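PDB 7N7Z: acetyl-CoA C-acetyltransferase from Syntrophomonas wolfei subsp. wolfei, which probably catalyses the reversible, thiolase-type condensation of two acetyl-CoA molecules into acetoacetyl-CoA and free coenzyme A. Local coordinates for residues 90-100 / 387-397; 112-123 / 253-264. All coordinates share one frame; numbering follows the deposited sequence.

Interaction 1. Residues 90-100 / 387-397; sequences QNCASGMRATE and LCVGGGSAMAS
Met395, on the strand that follows the glycine-rich loop, packs against the helix that starts just after Cys92, and through it the two halves of the thiolase fold meet beside the predicted catalytic cysteines, Cys92 and Cys388. Traced from its base, the Met395 side chain first lays CB against the thioether of Met96, 3.7 Å from SD. With CG anti to its own carbonyl carbon (chi1 -84°), the chain then runs past Gln90, whose NE2 comes within 3.6 Å of Met395 CG. Its SD lies against the first helical turn, near Ala93 CB and 3.5 Å from the backbone N of Arg97. A bend at chi3 (91°) brings the terminal CE against Met96, 3.3 Å from its carbonyl O and close to its CG, while Met96 runs in the opposite direction and carries its own CE to Leu387 CD2 and to Ser397 OG, which is hydrogen-bonded to Trp399 NE1. The two thioethers thus lie between helix 94-107 and strand 394-400. Further toward the loop, Leu387 and Val389 take over, the methyls of Leu387 meeting Cys92 CB and Ala93 CB, and Val389 CG1 resting against Asn91 CB. Two side-chain amides tie the loop down. Gln90 NE2 donates to Ser393 O at 2.9 Å with a straight N-H (163°), its other end held by Arg97 NH1, which donates to Gln90 OE1 at 2.8 Å. That guanidinium also forms a salt bridge with Glu54 of the second subunit, so the loop contact and the subunit interface share one polar chain. Beside Cys92, the type II turn from Val389 to Gly392 presents a carbonyl to Asn91: its ND2 reaches Gly390 O at 2.8 Å, the oxygen lying in the amide plane of Asn91 while the nitrogen stands above the carbonyl plane of Gly390.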
ATOM      1  N   GLN B  90      -3.906  -2.519  27.432  1.00 32.72           N
ATOM      2  CA  GLN B  90      -3.282  -3.683  28.050  1.00 34.19           C
ATOM      3  C   GLN B  90      -3.770  -4.943  27.343  1.00 40.00           C
ATOM      4  O   GLN B  90      -4.178  -5.928  27.962  1.00 36.82           O
ATOM      5  CB  GLN B  90      -3.570  -3.735  29.550  1.00 36.79           C
ATOM      6  CG  GLN B  90      -2.662  -4.691  30.322  1.00 36.07           C
ATOM      7  CD  GLN B  90      -2.660  -4.436  31.822  1.00 36.68           C
ATOM      8  OE1 GLN B  90      -2.722  -3.292  32.271  1.00 34.33           O
ATOM      9  NE2 GLN B  90      -2.577  -5.508  32.605  1.00 35.87           N
ATOM     10  N   ASN B  91      -3.734  -4.900  26.008  1.00 41.65           N
ATOM     11  CA  ASN B  91      -4.264  -5.953  25.147  1.00 43.45           C
ATOM     12  C   ASN B  91      -5.664  -6.366  25.597  1.00 39.04           C
ATOM     13  O   ASN B  91      -6.588  -5.546  25.573  1.00 38.55           O
ATOM     14  CB  ASN B  91      -3.302  -7.146  25.114  1.00 41.97           C
ATOM     15  CG  ASN B  91      -2.192  -6.969  24.095  1.00 45.77           C
ATOM     16  OD1 ASN B  91      -2.386  -6.350  23.047  1.00 47.07           O
ATOM     17  ND2 ASN B  91      -1.019  -7.514  24.396  1.00 44.28           N
ATOM     18  N   CYS B  92      -5.840  -7.621  26.013  1.00 34.32           N
ATOM     19  CA  CYS B  92      -7.183  -8.108  26.311  1.00 35.46           C
ATOM     20  C   CYS B  92      -7.763  -7.444  27.554  1.00 36.51           C
ATOM     21  O   CYS B  92      -8.988  -7.327  27.675  1.00 30.97           O
ATOM     22  CB  CYS B  92      -7.158  -9.626  26.480  1.00 32.68           C
ATOM     23  SG  CYS B  92      -6.180 -10.482  25.219  1.00 46.22           S
ATOM     24  N   ALA B  93      -6.912  -7.002  28.478  1.00 32.19           N
ATOM     25  CA  ALA B  93      -7.354  -6.351  29.702  1.00 35.14           C
ATOM     26  C   ALA B  93      -7.413  -4.835  29.567  1.00 32.04           C
ATOM     27  O   ALA B  93      -7.437  -4.131  30.584  1.00 31.57           O
ATOM     28  CB  ALA B  93      -6.438  -6.733  30.866  1.00 35.21           C
ATOM     29  N   SER B  94      -7.434  -4.322  28.336  1.00 31.42           N
ATOM     30  CA  SER B  94      -7.471  -2.881  28.122  1.00 31.23           C
ATOM     31  C   SER B  94      -8.632  -2.243  28.877  1.00 32.59           C
ATOM     32  O   SER B  94      -8.453  -1.264  29.609  1.00 29.21           O
ATOM     33  CB  SER B  94      -7.576  -2.590  26.625  1.00 33.91           C
ATOM     34  OG  SER B  94      -6.298  -2.584  26.018  1.00 37.98           O
ATOM     35  N   GLY B  95      -9.834  -2.799  28.714  1.00 28.88           N
ATOM     36  CA  GLY B  95     -10.997  -2.236  29.378  1.00 30.89           C
ATOM     37  C   GLY B  95     -10.920  -2.315  30.888  1.00 29.10           C
ATOM     38  O   GLY B  95     -11.464  -1.455  31.586  1.00 30.54           O
ATOM     39  N   MET B  96     -10.245  -3.339  31.415  1.00 29.09           N
ATOM     40  CA  MET B  96     -10.110  -3.484  32.860  1.00 29.42           C
ATOM     41  C   MET B  96      -9.033  -2.561  33.421  1.00 32.97           C
ATOM     42  O   MET B  96      -9.117  -2.155  34.586  1.00 28.43           O
ATOM     43  CB  MET B  96      -9.811  -4.948  33.201  1.00 28.06           C
ATOM     44  CG  MET B  96      -9.591  -5.222  34.686  1.00 33.57           C
ATOM     45  SD  MET B  96     -10.044  -6.867  35.309  1.00 36.11           S
ATOM     46  CE  MET B  96     -11.641  -7.157  34.549  1.00 36.02           C
ATOM     47  N   ARG B  97      -8.026  -2.208  32.612  1.00 27.40           N
ATOM     48  CA  ARG B  97      -7.022  -1.242  33.051  1.00 27.69           C
ATOM     49  C   ARG B  97      -7.551   0.184  32.961  1.00 28.92           C
ATOM     50  O   ARG B  97      -7.252   1.014  33.827  1.00 30.11           O
ATOM     51  CB  ARG B  97      -5.741  -1.385  32.224  1.00 33.34           C
ATOM     52  CG  ARG B  97      -4.546  -0.599  32.773  1.00 31.95           C
ATOM     53  CD  ARG B  97      -4.119  -1.095  34.155  1.00 34.36           C
ATOM     54  NE  ARG B  97      -3.074  -0.270  34.751  1.00 38.05           N
ATOM     55  CZ  ARG B  97      -1.772  -0.518  34.664  1.00 36.65           C
ATOM     56  NH1 ARG B  97      -1.306  -1.551  33.981  1.00 36.07           N
ATOM     57  NH2 ARG B  97      -0.916   0.293  35.279  1.00 33.11           N
ATOM     58  N   ALA B  98      -8.328   0.490  31.918  1.00 24.60           N
ATOM     59  CA  ALA B  98      -9.031   1.767  31.877  1.00 30.79           C
ATOM     60  C   ALA B  98      -9.905   1.940  33.111  1.00 30.43           C
ATOM     61  O   ALA B  98      -9.985   3.035  33.680  1.00 32.12           O
ATOM     62  CB  ALA B  98      -9.875   1.865  30.606  1.00 30.19           C
ATOM     63  N   THR B  99     -10.566   0.862  33.538  1.00 28.52           N
ATOM     64  CA  THR B  99     -11.380   0.920  34.745  1.00 32.46           C
ATOM     65  C   THR B  99     -10.532   1.263  35.963  1.00 31.49           C
ATOM     66  O   THR B  99     -10.926   2.093  36.789  1.00 31.54           O
ATOM     67  CB  THR B  99     -12.099  -0.415  34.950  1.00 26.99           C
ATOM     68  OG1 THR B  99     -13.009  -0.637  33.865  1.00 30.38           O
ATOM     69  CG2 THR B  99     -12.865  -0.422  36.264  1.00 27.72           C
ATOM     70  N   GLU B 100      -9.360   0.637  36.088  1.00 33.48           N
ATOM     71  CA  GLU B 100      -8.491   0.918  37.226  1.00 33.06           C
ATOM     72  C   GLU B 100      -8.014   2.364  37.209  1.00 33.67           C
ATOM     73  O   GLU B 100      -8.106   3.074  38.218  1.00 32.71           O
ATOM     74  CB  GLU B 100      -7.298  -0.040  37.224  1.00 34.10           C
ATOM     75  CG  GLU B 100      -6.555  -0.085  38.550  1.00 38.58           C
ATOM     76  CD  GLU B 100      -5.314  -0.957  38.506  1.00 40.08           C
ATOM     77  OE1 GLU B 100      -5.072  -1.696  39.484  1.00 39.54           O
ATOM     78  OE2 GLU B 100      -4.573  -0.898  37.501  1.00 39.95           O
ATOM     79  N   LEU B 387      -9.097 -12.001  33.462  1.00 37.44           N
ATOM     80  CA  LEU B 387      -8.818 -12.444  32.103  1.00 37.87           C
ATOM     81  C   LEU B 387      -7.319 -12.392  31.852  1.00 39.10           C
ATOM     82  O   LEU B 387      -6.617 -11.522  32.380  1.00 36.24           O
ATOM     83  CB  LEU B 387      -9.562 -11.585  31.070  1.00 37.69           C
ATOM     84  CG  LEU B 387      -9.021 -10.184  30.768  1.00 38.72           C
ATOM     85  CD1 LEU B 387      -9.637  -9.663  29.479  1.00 35.01           C
ATOM     86  CD2 LEU B 387      -9.288  -9.224  31.916  1.00 36.59           C
ATOM     87  N   CYS B 388      -6.841 -13.336  31.044  1.00 38.26           N
ATOM     88  CA  CYS B 388      -5.452 -13.344  30.618  1.00 37.86           C
ATOM     89  C   CYS B 388      -5.206 -12.219  29.615  1.00 37.19           C
ATOM     90  O   CYS B 388      -6.136 -11.614  29.075  1.00 39.92           O
ATOM     91  CB  CYS B 388      -5.088 -14.693  30.002  1.00 38.84           C
ATOM     92  SG  CYS B 388      -5.860 -15.007  28.399  1.00 39.42           S
ATOM     93  N   VAL B 389      -3.930 -11.947  29.357  1.00 39.26           N
ATOM     94  CA  VAL B 389      -3.527 -10.845  28.491  1.00 36.79           C
ATOM     95  C   VAL B 389      -2.364 -11.294  27.621  1.00 41.18           C
ATOM     96  O   VAL B 389      -1.432 -11.950  28.098  1.00 39.25           O
ATOM     97  CB  VAL B 389      -3.136  -9.599  29.313  1.00 39.13           C
ATOM     98  CG1 VAL B 389      -2.285  -8.650  28.482  1.00 39.72           C
ATOM     99  CG2 VAL B 389      -4.374  -8.897  29.824  1.00 36.68           C
ATOM    100  N   GLY B 390      -2.419 -10.934  26.341  1.00 37.96           N
ATOM    101  CA  GLY B 390      -1.292 -11.141  25.456  1.00 44.19           C
ATOM    102  C   GLY B 390      -0.046 -10.482  26.008  1.00 41.03           C
ATOM    103  O   GLY B 390      -0.049  -9.281  26.297  1.00 40.34           O
ATOM    104  N   GLY B 391       1.025 -11.258  26.166  1.00 41.00           N
ATOM    105  CA  GLY B 391       2.236 -10.810  26.803  1.00 41.83           C
ATOM    106  C   GLY B 391       2.385 -11.291  28.233  1.00 45.75           C
ATOM    107  O   GLY B 391       3.510 -11.538  28.680  1.00 44.82           O
ATOM    108  N   GLY B 392       1.275 -11.424  28.959  1.00 51.25           N
ATOM    109  CA  GLY B 392       1.308 -12.006  30.286  1.00 51.50           C
ATOM    110  C   GLY B 392       0.604 -11.197  31.356  1.00 50.40           C
ATOM    111  O   GLY B 392      -0.032 -11.769  32.247  1.00 50.48           O
ATOM    112  N   SER B 393       0.708  -9.871  31.288  1.00 43.21           N
ATOM    113  CA  SER B 393       0.185  -9.014  32.348  1.00 40.20           C
ATOM    114  C   SER B 393      -1.332  -9.115  32.451  1.00 40.25           C
ATOM    115  O   SER B 393      -2.056  -8.312  31.854  1.00 38.79           O
ATOM    116  CB  SER B 393       0.603  -7.562  32.109  1.00 40.37           C
ATOM    117  OG  SER B 393       2.009  -7.409  32.230  1.00 40.85           O
ATOM    118  N   ALA B 394      -1.819 -10.087  33.219  1.00 39.51           N
ATOM    119  CA  ALA B 394      -3.246 -10.313  33.373  1.00 39.05           C
ATOM    120  C   ALA B 394      -3.815  -9.450  34.497  1.00 38.44           C
ATOM    121  O   ALA B 394      -3.085  -8.842  35.282  1.00 37.61           O
ATOM    122  CB  ALA B 394      -3.524 -11.791  33.648  1.00 35.62           C
ATOM    123  N   MET B 395      -5.145  -9.407  34.572  1.00 38.28           N
ATOM    124  CA  MET B 395      -5.834  -8.561  35.532  1.00 35.96           C
ATOM    125  C   MET B 395      -6.999  -9.315  36.154  1.00 38.43           C
ATOM    126  O   MET B 395      -7.513 -10.289  35.596  1.00 33.84           O
ATOM    127  CB  MET B 395      -6.349  -7.272  34.879  1.00 32.07           C
ATOM    128  CG  MET B 395      -5.316  -6.165  34.799  1.00 36.83           C
ATOM    129  SD  MET B 395      -5.996  -4.635  34.133  1.00 40.20           S
ATOM    130  CE  MET B 395      -6.524  -3.821  35.641  1.00 36.24           C
ATOM    131  N   ALA B 396      -7.409  -8.842  37.329  1.00 38.20           N
ATOM    132  CA  ALA B 396      -8.583  -9.348  38.021  1.00 40.01           C
ATOM    133  C   ALA B 396      -9.158  -8.220  38.864  1.00 37.95           C
ATOM    134  O   ALA B 396      -8.434  -7.323  39.299  1.00 35.18           O
ATOM    135  CB  ALA B 396      -8.249 -10.559  38.900  1.00 38.09           C
ATOM    136  N   SER B 397     -10.470  -8.269  39.086  1.00 36.89           N
ATOM    137  CA  SER B 397     -11.147  -7.228  39.845  1.00 34.07           C
ATOM    138  C   SER B 397     -12.308  -7.844  40.612  1.00 38.57           C
ATOM    139  O   SER B 397     -12.890  -8.845  40.187  1.00 37.49           O
ATOM    140  CB  SER B 397     -11.649  -6.103  38.932  1.00 33.53           C
ATOM    141  OG  SER B 397     -12.447  -6.615  37.880  1.00 33.61           O
TER

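Interaction 2. Residues 112-123 / 253-264; sequences DISLVTAVESMS and INDCAAAAVFMS
Ile253, in the loop just before strand 254-264, sets CG2 3.5 Å from Met122 CE, the two side chains crossing at about a right angle. At Asn254 the backbone N makes a weak hydrogen bond to Met122 SD, while the side-chain OD1 turns to the backbone N of His358, a predicted proton acceptor. Asp255 holds the short 3-10 segment at Met122 and Ser123: CG swings beside the backbone N (chi1 -53°), which carries the carboxylate over to Ser123, where OD1 accepts from Ser123 N at 2.9 Å on its syn side and OD2 takes the Ser123 hydroxyl, from OG at 2.6 Å, on its syn lone pair. An alanine here would remove both acceptors and is likely to leave Ser123 N without its mate and the 3-10 segment freer to shift. From Cys256 onward the backbones pair in antiparallel register, with Cys256, Ala258, Ala260 and Phe262 each in a hydrogen-bonded pair. Ala257 falls in between, its CB 3.6 Å from Val119 CG2. Ala258 N donates to Ala118 O at 2.6 Å, a short bond, and the small Ala259 and Ala260 continue the run of alanines. Val261 then brings CG1 to Ile113 CG2, on the same face as Ala257. On the other face Val116 CG2 lies 3.4 Å from Phe262 CE1, and Ser114 O sits at the ring edge. Met263 lies side by side with Ile113, its CG 3.7 Å from Ile113 CG2. Ser264 N finally donates to Asp112 O at 3.2 Å, and its OG caps the next helix at Lys267 N. Helix 30-45 on the Ala257 face and helix 94-107 on the Phe262 face make this pair part of the five-layered alpha-beta-alpha-beta-alpha thiolase fold.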
ATOM      1  N   ASP B 112     -14.355  13.181  40.289  1.00 40.24           N
ATOM      2  CA  ASP B 112     -15.553  12.684  40.952  1.00 41.42           C
ATOM      3  C   ASP B 112     -16.369  11.751  40.072  1.00 38.18           C
ATOM      4  O   ASP B 112     -16.974  10.803  40.584  1.00 34.60           O
ATOM      5  CB  ASP B 112     -16.436  13.857  41.394  1.00 40.41           C
ATOM      6  CG  ASP B 112     -15.697  14.835  42.285  1.00 46.12           C
ATOM      7  OD1 ASP B 112     -14.778  14.397  43.008  1.00 47.10           O
ATOM      8  OD2 ASP B 112     -16.033  16.039  42.264  1.00 46.99           O
ATOM      9  N   ILE B 113     -16.390  11.993  38.763  1.00 38.30           N
ATOM     10  CA  ILE B 113     -17.124  11.174  37.806  1.00 37.41           C
ATOM     11  C   ILE B 113     -16.204  10.904  36.627  1.00 37.00           C
ATOM     12  O   ILE B 113     -15.651  11.840  36.039  1.00 35.67           O
ATOM     13  CB  ILE B 113     -18.418  11.864  37.331  1.00 38.82           C
ATOM     14  CG1 ILE B 113     -19.168  12.475  38.519  1.00 38.38           C
ATOM     15  CG2 ILE B 113     -19.298  10.872  36.574  1.00 37.10           C
ATOM     16  CD1 ILE B 113     -20.425  13.223  38.133  1.00 40.14           C
ATOM     17  N   SER B 114     -16.041   9.628  36.280  1.00 33.33           N
ATOM     18  CA  SER B 114     -15.167   9.223  35.188  1.00 35.13           C
ATOM     19  C   SER B 114     -15.922   8.294  34.251  1.00 33.39           C
ATOM     20  O   SER B 114     -16.571   7.344  34.700  1.00 34.23           O
ATOM     21  CB  SER B 114     -13.908   8.525  35.714  1.00 34.31           C
ATOM     22  OG  SER B 114     -13.023   9.452  36.318  1.00 35.60           O
ATOM     23  N   LEU B 115     -15.840   8.576  32.955  1.00 30.50           N
ATOM     24  CA  LEU B 115     -16.379   7.694  31.933  1.00 30.05           C
ATOM     25  C   LEU B 115     -15.272   6.766  31.449  1.00 29.54           C
ATOM     26  O   LEU B 115     -14.151   7.214  31.189  1.00 28.27           O
ATOM     27  CB  LEU B 115     -16.945   8.504  30.766  1.00 27.55           C
ATOM     28  CG  LEU B 115     -17.362   7.707  29.528  1.00 29.07           C
ATOM     29  CD1 LEU B 115     -18.411   6.664  29.880  1.00 29.17           C
ATOM     30  CD2 LEU B 115     -17.875   8.639  28.440  1.00 28.40           C
ATOM     31  N   VAL B 116     -15.580   5.478  31.349  1.00 27.56           N
ATOM     32  CA  VAL B 116     -14.652   4.487  30.816  1.00 28.78           C
ATOM     33  C   VAL B 116     -15.302   3.856  29.595  1.00 27.54           C
ATOM     34  O   VAL B 116     -16.407   3.308  29.688  1.00 28.29           O
ATOM     35  CB  VAL B 116     -14.285   3.417  31.855  1.00 26.82           C
ATOM     36  CG1 VAL B 116     -13.363   2.372  31.237  1.00 29.13           C
ATOM     37  CG2 VAL B 116     -13.631   4.056  33.068  1.00 31.78           C
ATOM     38  N   THR B 117     -14.625   3.940  28.455  1.00 30.38           N
ATOM     39  CA  THR B 117     -15.063   3.291  27.229  1.00 29.83           C
ATOM     40  C   THR B 117     -14.045   2.230  26.837  1.00 29.06           C
ATOM     41  O   THR B 117     -12.836   2.426  26.996  1.00 29.30           O
ATOM     42  CB  THR B 117     -15.233   4.296  26.085  1.00 30.85           C
ATOM     43  OG1 THR B 117     -13.983   4.943  25.821  1.00 34.27           O
ATOM     44  CG2 THR B 117     -16.282   5.337  26.441  1.00 31.06           C
ATOM     45  N   ALA B 118     -14.543   1.104  26.334  1.00 27.51           N
ATOM     46  CA  ALA B 118     -13.698  -0.003  25.903  1.00 31.37           C
ATOM     47  C   ALA B 118     -14.259  -0.524  24.590  1.00 27.16           C
ATOM     48  O   ALA B 118     -15.423  -0.929  24.536  1.00 29.28           O
ATOM     49  CB  ALA B 118     -13.654  -1.112  26.959  1.00 29.96           C
ATOM     50  N   VAL B 119     -13.445  -0.505  23.535  1.00 28.34           N
ATOM     51  CA  VAL B 119     -13.943  -0.785  22.196  1.00 28.82           C
ATOM     52  C   VAL B 119     -12.871  -1.498  21.388  1.00 33.60           C
ATOM     53  O   VAL B 119     -11.669  -1.281  21.577  1.00 30.29           O
ATOM     54  CB  VAL B 119     -14.390   0.510  21.477  1.00 28.97           C
ATOM     55  CG1 VAL B 119     -13.201   1.439  21.258  1.00 29.09           C
ATOM     56  CG2 VAL B 119     -15.060   0.171  20.154  1.00 29.54           C
ATOM     57  N   GLU B 120     -13.323  -2.354  20.477  1.00 30.95           N
ATOM     58  CA  GLU B 120     -12.449  -2.964  19.481  1.00 31.38           C
ATOM     59  C   GLU B 120     -13.305  -3.307  18.271  1.00 31.20           C
ATOM     60  O   GLU B 120     -14.193  -4.158  18.364  1.00 33.58           O
ATOM     61  CB  GLU B 120     -11.755  -4.207  20.028  1.00 32.56           C
ATOM     62  CG  GLU B 120     -10.482  -4.574  19.278  1.00 37.12           C
ATOM     63  CD  GLU B 120      -9.415  -3.507  19.394  1.00 35.67           C
ATOM     64  OE1 GLU B 120      -9.021  -3.189  20.534  1.00 36.26           O
ATOM     65  OE2 GLU B 120      -8.974  -2.982  18.349  1.00 40.72           O
ATOM     66  N   SER B 121     -13.049  -2.639  17.150  1.00 29.42           N
ATOM     67  CA  SER B 121     -13.692  -2.947  15.877  1.00 28.94           C
ATOM     68  C   SER B 121     -12.644  -3.647  15.018  1.00 30.09           C
ATOM     69  O   SER B 121     -12.006  -3.041  14.155  1.00 30.31           O
ATOM     70  CB  SER B 121     -14.236  -1.685  15.209  1.00 29.25           C
ATOM     71  OG  SER B 121     -14.622  -1.946  13.869  1.00 32.67           O
ATOM     72  N   MET B 122     -12.458  -4.945  15.276  1.00 29.63           N
ATOM     73  CA  MET B 122     -11.412  -5.693  14.589  1.00 33.71           C
ATOM     74  C   MET B 122     -11.713  -5.862  13.107  1.00 30.44           C
ATOM     75  O   MET B 122     -10.786  -6.092  12.322  1.00 30.12           O
ATOM     76  CB  MET B 122     -11.210  -7.065  15.247  1.00 35.99           C
ATOM     77  CG  MET B 122     -11.398  -7.072  16.764  1.00 33.79           C
ATOM     78  SD  MET B 122     -11.235  -8.696  17.537  1.00 40.07           S
ATOM     79  CE  MET B 122      -9.542  -9.118  17.142  1.00 37.82           C
ATOM     80  N   SER B 123     -12.980  -5.739  12.708  1.00 28.73           N
ATOM     81  CA  SER B 123     -13.323  -5.775  11.293  1.00 30.91           C
ATOM     82  C   SER B 123     -12.764  -4.581  10.533  1.00 30.17           C
ATOM     83  O   SER B 123     -12.600  -4.663   9.310  1.00 30.69           O
ATOM     84  CB  SER B 123     -14.843  -5.819  11.124  1.00 31.69           C
ATOM     85  OG  SER B 123     -15.410  -6.904  11.838  1.00 31.20           O
ATOM     86  N   ILE B 253     -12.659 -13.548  16.600  1.00 39.14           N
ATOM     87  CA  ILE B 253     -12.331 -12.171  16.248  1.00 40.41           C
ATOM     88  C   ILE B 253     -13.659 -11.445  16.086  1.00 36.71           C
ATOM     89  O   ILE B 253     -14.523 -11.891  15.320  1.00 34.78           O
ATOM     90  CB  ILE B 253     -11.484 -12.111  14.967  1.00 39.27           C
ATOM     91  CG1 ILE B 253     -10.114 -12.763  15.199  1.00 43.04           C
ATOM     92  CG2 ILE B 253     -11.308 -10.681  14.492  1.00 40.60           C
ATOM     93  CD1 ILE B 253     -10.123 -14.286  15.129  1.00 47.86           C
ATOM     94  N   ASN B 254     -13.849 -10.355  16.829  1.00 34.56           N
ATOM     95  CA  ASN B 254     -15.184  -9.790  16.970  1.00 34.46           C
ATOM     96  C   ASN B 254     -15.123  -8.294  17.238  1.00 34.69           C
ATOM     97  O   ASN B 254     -14.100  -7.759  17.671  1.00 31.06           O
ATOM     98  CB  ASN B 254     -15.952 -10.484  18.099  1.00 35.07           C
ATOM     99  CG  ASN B 254     -15.926 -11.989  17.976  1.00 35.00           C
ATOM    100  OD1 ASN B 254     -15.133 -12.664  18.631  1.00 34.53           O
ATOM    101  ND2 ASN B 254     -16.782 -12.526  17.113  1.00 36.42           N
ATOM    102  N   ASP B 255     -16.253  -7.635  16.990  1.00 30.12           N
ATOM    103  CA  ASP B 255     -16.426  -6.207  17.216  1.00 30.38           C
ATOM    104  C   ASP B 255     -17.326  -5.977  18.422  1.00 30.93           C
ATOM    105  O   ASP B 255     -18.305  -6.706  18.623  1.00 29.09           O
ATOM    106  CB  ASP B 255     -17.042  -5.529  15.986  1.00 32.29           C
ATOM    107  CG  ASP B 255     -16.285  -5.831  14.707  1.00 30.01           C
ATOM    108  OD1 ASP B 255     -15.047  -5.993  14.769  1.00 28.98           O
ATOM    109  OD2 ASP B 255     -16.930  -5.903  13.639  1.00 28.98           O
ATOM    110  N   CYS B 256     -17.004  -4.957  19.217  1.00 27.85           N
ATOM    111  CA  CYS B 256     -17.847  -4.602  20.354  1.00 25.46           C
ATOM    112  C   CYS B 256     -17.325  -3.331  21.006  1.00 30.83           C
ATOM    113  O   CYS B 256     -16.155  -2.967  20.856  1.00 28.23           O
ATOM    114  CB  CYS B 256     -17.899  -5.722  21.396  1.00 29.82           C
ATOM    115  SG  CYS B 256     -19.018  -5.373  22.769  1.00 30.58           S
ATOM    116  N   ALA B 257     -18.216  -2.673  21.747  1.00 27.47           N
ATOM    117  CA  ALA B 257     -17.865  -1.544  22.593  1.00 28.55           C
ATOM    118  C   ALA B 257     -18.653  -1.643  23.891  1.00 26.16           C
ATOM    119  O   ALA B 257     -19.850  -1.943  23.877  1.00 28.42           O
ATOM    120  CB  ALA B 257     -18.154  -0.202  21.909  1.00 29.78           C
ATOM    121  N   ALA B 258     -17.970  -1.407  25.006  1.00 26.83           N
ATOM    122  CA  ALA B 258     -18.592  -1.324  26.317  1.00 26.90           C
ATOM    123  C   ALA B 258     -18.246   0.017  26.949  1.00 23.59           C
ATOM    124  O   ALA B 258     -17.251   0.655  26.594  1.00 28.55           O
ATOM    125  CB  ALA B 258     -18.138  -2.470  27.229  1.00 25.92           C
ATOM    126  N   ALA B 259     -19.082   0.447  27.890  1.00 28.00           N
ATOM    127  CA  ALA B 259     -18.855   1.709  28.578  1.00 26.43           C
ATOM    128  C   ALA B 259     -19.424   1.625  29.985  1.00 26.74           C
ATOM    129  O   ALA B 259     -20.304   0.811  30.275  1.00 28.18           O
ATOM    130  CB  ALA B 259     -19.481   2.883  27.817  1.00 27.24           C
ATOM    131  N   ALA B 260     -18.910   2.485  30.859  1.00 26.98           N
ATOM    132  CA  ALA B 260     -19.341   2.501  32.248  1.00 28.15           C
ATOM    133  C   ALA B 260     -19.081   3.879  32.835  1.00 30.88           C
ATOM    134  O   ALA B 260     -18.116   4.554  32.468  1.00 30.75           O
ATOM    135  CB  ALA B 260     -18.622   1.426  33.071  1.00 29.79           C
ATOM    136  N   VAL B 261     -19.956   4.284  33.751  1.00 32.63           N
ATOM    137  CA  VAL B 261     -19.831   5.546  34.471  1.00 33.03           C
ATOM    138  C   VAL B 261     -19.475   5.220  35.914  1.00 35.70           C
ATOM    139  O   VAL B 261     -20.258   4.576  36.625  1.00 35.64           O
ATOM    140  CB  VAL B 261     -21.121   6.375  34.395  1.00 33.58           C
ATOM    141  CG1 VAL B 261     -20.973   7.664  35.200  1.00 35.36           C
ATOM    142  CG2 VAL B 261     -21.473   6.678  32.949  1.00 31.22           C
ATOM    143  N   PHE B 262     -18.298   5.662  36.346  1.00 32.26           N
ATOM    144  CA  PHE B 262     -17.819   5.441  37.700  1.00 33.65           C
ATOM    145  C   PHE B 262     -17.924   6.731  38.502  1.00 36.77           C
ATOM    146  O   PHE B 262     -17.879   7.834  37.947  1.00 37.75           O
ATOM    147  CB  PHE B 262     -16.374   4.937  37.694  1.00 34.58           C
ATOM    148  CG  PHE B 262     -16.202   3.616  37.001  1.00 30.65           C
ATOM    149  CD1 PHE B 262     -15.967   3.559  35.639  1.00 34.48           C
ATOM    150  CD2 PHE B 262     -16.284   2.430  37.711  1.00 33.70           C
ATOM    151  CE1 PHE B 262     -15.814   2.346  34.996  1.00 31.38           C
ATOM    152  CE2 PHE B 262     -16.133   1.212  37.073  1.00 33.82           C
ATOM    153  CZ  PHE B 262     -15.898   1.172  35.714  1.00 29.58           C
ATOM    154  N   MET B 263     -18.068   6.584  39.817  1.00 34.51           N
ATOM    155  CA  MET B 263     -18.260   7.731  40.688  1.00 38.37           C
ATOM    156  C   MET B 263     -17.751   7.415  42.084  1.00 35.98           C
ATOM    157  O   MET B 263     -17.774   6.262  42.526  1.00 34.92           O
ATOM    158  CB  MET B 263     -19.736   8.129  40.781  1.00 38.00           C
ATOM    159  CG  MET B 263     -20.246   8.917  39.601  1.00 39.85           C
ATOM    160  SD  MET B 263     -21.956   9.433  39.830  1.00 41.24           S
ATOM    161  CE  MET B 263     -22.546   9.329  38.142  1.00 45.12           C
ATOM    162  N   SER B 264     -17.300   8.456  42.776  1.00 35.29           N
ATOM    163  CA  SER B 264     -17.107   8.352  44.213  1.00 39.76           C
ATOM    164  C   SER B 264     -18.456   8.120  44.880  1.00 39.54           C
ATOM    165  O   SER B 264     -19.480   8.665  44.455  1.00 35.77           O
ATOM    166  CB  SER B 264     -16.454   9.622  44.759  1.00 40.77           C
ATOM    167  OG  SER B 264     -17.358  10.711  44.726  1.00 41.70           O
TER

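In the fold
Both contacts are buried, yet they illustrate how chemistry follows position. Interaction 2 lies in the sheet of the N-terminal half: two neighbouring strands joined by a regular backbone ladder, with small and branched side chains on either face. Interaction 1 sets helix 94-107 and the loop before it against a strand of the C-terminal half, and relies on thioethers, methyls and a few side-chain amides beside the predicted catalytic cysteines. The helix sits between them, since its one side meets Met395 while another packs on interaction 2, with Thr99 CG2 3.5 Å from Phe262 CZ and Ala98 CB 3.6 Å from Val116 CG1. Both also touch the second subunit, so neither is isolated from the assembly.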